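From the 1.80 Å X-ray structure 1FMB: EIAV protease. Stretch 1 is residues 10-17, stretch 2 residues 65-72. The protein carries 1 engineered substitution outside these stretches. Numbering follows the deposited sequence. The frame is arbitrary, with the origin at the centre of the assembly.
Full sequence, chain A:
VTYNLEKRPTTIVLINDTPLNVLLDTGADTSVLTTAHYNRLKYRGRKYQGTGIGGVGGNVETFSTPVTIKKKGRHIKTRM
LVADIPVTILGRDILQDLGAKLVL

Stretch 1, residues 10-17: TTIVLIND
Stretch 2 65-72: TPVTIKKK

Strands 10-15 and 65-71 of EIAV protease run antiparallel, their axes 144° apart and 4.8 Å at closest approach. Register pairs Leu14 with Lys70 (CA-CA 5.2 Å) and Ile15 with Ile69 (CA-CA 4.6 Å). Leu14 and Lys70 bond twice through the backbone, Leu14 N to Lys70 O at 3.1 Å and Lys70 N to Leu14 O at 3.0 Å; Asn16 N extends the ladder to Thr68 O at 2.9 Å. Asn16 leaves the strand at phi/psi 46/52, followed by Asp17 at 62/21, so its side chain (chi1 -70°, chi2 2°) replaces a backbone acceptor: OD1 takes Thr68 N at 2.9 Å. Water 1 accepts weakly from Asn16 ND2 (3.3 Å) and donates to Pro66 O (2.7 Å). Ile15 and Ile69, both mt, share one face, CG1 to CG1 4.1 Å; Ile15 CG2 also meets CG1 of Val67 (m) at 3.8 Å, and Val13 (m) places CB 4.3 Å from Ile69 CG2. On the other face lie Leu14 (mt) and Lys70, modelled only to CB, with CB-CB 4.4 Å. Lys71 (t, p, t, t) turns at chi2, then extends past Val13, Lys71 CD to Val13 CG1 3.9 Å. Lys71 NZ thereby donates to Ile12 O at 2.9 Å. Lys71 NZ also donates to OG1 of Thr11 (t) at 3.0 Å.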

# COMPACT_ATOMS: atom_id res chain seq x y z
N THR A 10 8.55 -7.37 2.89
CA THR A 10 9.49 -7.30 1.79
C THR A 10 9.99 -8.71 1.41
O THR A 10 10.04 -9.57 2.30
CB THR A 10 10.73 -6.43 2.04
OG1 THR A 10 11.46 -6.81 3.23
CG2 THR A 10 10.32 -4.98 2.27
N THR A 11 10.36 -8.81 0.12
CA THR A 11 10.92 -10.12 -0.29
C THR A 11 11.89 -9.86 -1.43
O THR A 11 11.88 -8.76 -2.00
CB THR A 11 9.86 -11.13 -0.74
OG1 THR A 11 10.46 -12.43 -0.67
CG2 THR A 11 9.33 -10.89 -2.14
N ILE A 12 12.75 -10.84 -1.69
CA ILE A 12 13.68 -10.73 -2.81
C ILE A 12 13.06 -11.42 -4.01
O ILE A 12 12.58 -12.58 -3.96
CB ILE A 12 15.04 -11.41 -2.44
CG1 ILE A 12 15.58 -10.52 -1.32
CG2 ILE A 12 15.87 -11.48 -3.71
CD1 ILE A 12 16.83 -10.80 -0.55
N VAL A 13 13.02 -10.75 -5.15
CA VAL A 13 12.50 -11.33 -6.40
C VAL A 13 13.57 -11.14 -7.48
O VAL A 13 14.42 -10.23 -7.42
CB VAL A 13 11.19 -10.79 -7.00
CG1 VAL A 13 9.99 -11.02 -6.08
CG2 VAL A 13 11.21 -9.31 -7.37
N LEU A 14 13.56 -11.95 -8.55
CA LEU A 14 14.55 -11.65 -9.61
C LEU A 14 13.77 -10.88 -10.69
O LEU A 14 12.76 -11.37 -11.11
CB LEU A 14 15.15 -12.91 -10.31
CG LEU A 14 16.10 -13.68 -9.35
CD1 LEU A 14 16.41 -15.08 -9.85
CD2 LEU A 14 17.41 -12.92 -9.18
N ILE A 15 14.20 -9.65 -11.06
CA ILE A 15 13.53 -8.97 -12.15
C ILE A 15 14.60 -8.91 -13.24
O ILE A 15 15.71 -8.38 -12.98
CB ILE A 15 13.10 -7.56 -11.69
CG1 ILE A 15 12.12 -7.80 -10.55
CG2 ILE A 15 12.52 -6.84 -12.93
CD1 ILE A 15 11.53 -6.65 -9.74
N ASN A 16 14.36 -9.40 -14.42
CA ASN A 16 15.34 -9.40 -15.52
C ASN A 16 16.69 -9.86 -14.97
O ASN A 16 17.74 -9.23 -15.08
CB ASN A 16 15.53 -8.03 -16.19
CG ASN A 16 14.29 -7.62 -16.99
OD1 ASN A 16 13.31 -8.38 -16.98
ND2 ASN A 16 14.32 -6.49 -17.69
N ASP A 17 16.67 -11.00 -14.28
CA ASP A 17 17.85 -11.62 -13.70
C ASP A 17 18.63 -10.90 -12.63
O ASP A 17 19.80 -11.16 -12.38
CB ASP A 17 18.97 -11.69 -14.76
CG ASP A 17 18.83 -12.99 -15.50
OD1 ASP A 17 17.69 -13.49 -15.52
OD2 ASP A 17 19.89 -13.43 -16.01
N THR A 65 7.96 -0.57 -18.94
CA THR A 65 9.08 -1.35 -19.53
C THR A 65 8.81 -2.83 -19.36
O THR A 65 8.24 -3.22 -18.34
CB THR A 65 10.39 -0.91 -18.87
OG1 THR A 65 11.52 -1.39 -19.62
CG2 THR A 65 10.62 -1.36 -17.41
N PRO A 66 9.15 -3.70 -20.30
CA PRO A 66 8.89 -5.14 -20.23
C PRO A 66 9.89 -5.80 -19.30
O PRO A 66 11.09 -5.47 -19.20
CB PRO A 66 8.96 -5.66 -21.70
CG PRO A 66 9.67 -4.58 -22.46
CD PRO A 66 9.80 -3.36 -21.57
N VAL A 67 9.35 -6.71 -18.45
CA VAL A 67 10.20 -7.37 -17.49
C VAL A 67 9.76 -8.84 -17.38
O VAL A 67 8.71 -9.26 -17.81
CB VAL A 67 10.19 -6.83 -16.03
CG1 VAL A 67 10.67 -5.37 -15.86
CG2 VAL A 67 8.79 -6.95 -15.40
N THR A 68 10.67 -9.67 -16.93
CA THR A 68 10.48 -11.07 -16.59
C THR A 68 10.78 -11.13 -15.08
O THR A 68 11.83 -10.79 -14.51
CB THR A 68 11.48 -12.02 -17.26
OG1 THR A 68 11.07 -11.95 -18.63
CG2 THR A 68 11.10 -13.41 -16.76
N ILE A 69 9.78 -11.63 -14.33
CA ILE A 69 9.95 -11.75 -12.88
C ILE A 69 9.97 -13.24 -12.51
O ILE A 69 9.12 -13.93 -13.04
CB ILE A 69 8.79 -11.10 -12.09
CG1 ILE A 69 8.87 -9.58 -12.36
CG2 ILE A 69 8.85 -11.32 -10.59
CD1 ILE A 69 7.70 -8.83 -11.77
N LYS A 70 10.93 -13.63 -11.68
CA LYS A 70 10.99 -15.02 -11.26
C LYS A 70 10.93 -15.05 -9.73
O LYS A 70 11.59 -14.37 -8.94
CB LYS A 70 12.17 -15.68 -11.95
N LYS A 71 9.99 -15.85 -9.21
CA LYS A 71 9.75 -16.02 -7.77
C LYS A 71 8.79 -17.21 -7.58
O LYS A 71 7.90 -17.40 -8.40
CB LYS A 71 9.02 -14.81 -7.15
CG LYS A 71 8.78 -14.82 -5.67
CD LYS A 71 10.04 -14.75 -4.83
CE LYS A 71 9.78 -14.74 -3.32
NZ LYS A 71 11.10 -14.67 -2.62
N LYS A 72 8.94 -17.87 -6.43
CA LYS A 72 8.04 -19.00 -6.13
C LYS A 72 8.01 -19.94 -7.34
O LYS A 72 6.96 -20.44 -7.75
CB LYS A 72 6.64 -18.41 -6.00
CG LYS A 72 5.99 -18.16 -4.67
CD LYS A 72 4.52 -17.87 -4.97
CE LYS A 72 3.65 -18.79 -4.11
NZ LYS A 72 2.20 -18.41 -4.06
O HOH W 1 13.14 -3.74 -19.08
O HOH W 2 14.23 -12.55 -14.12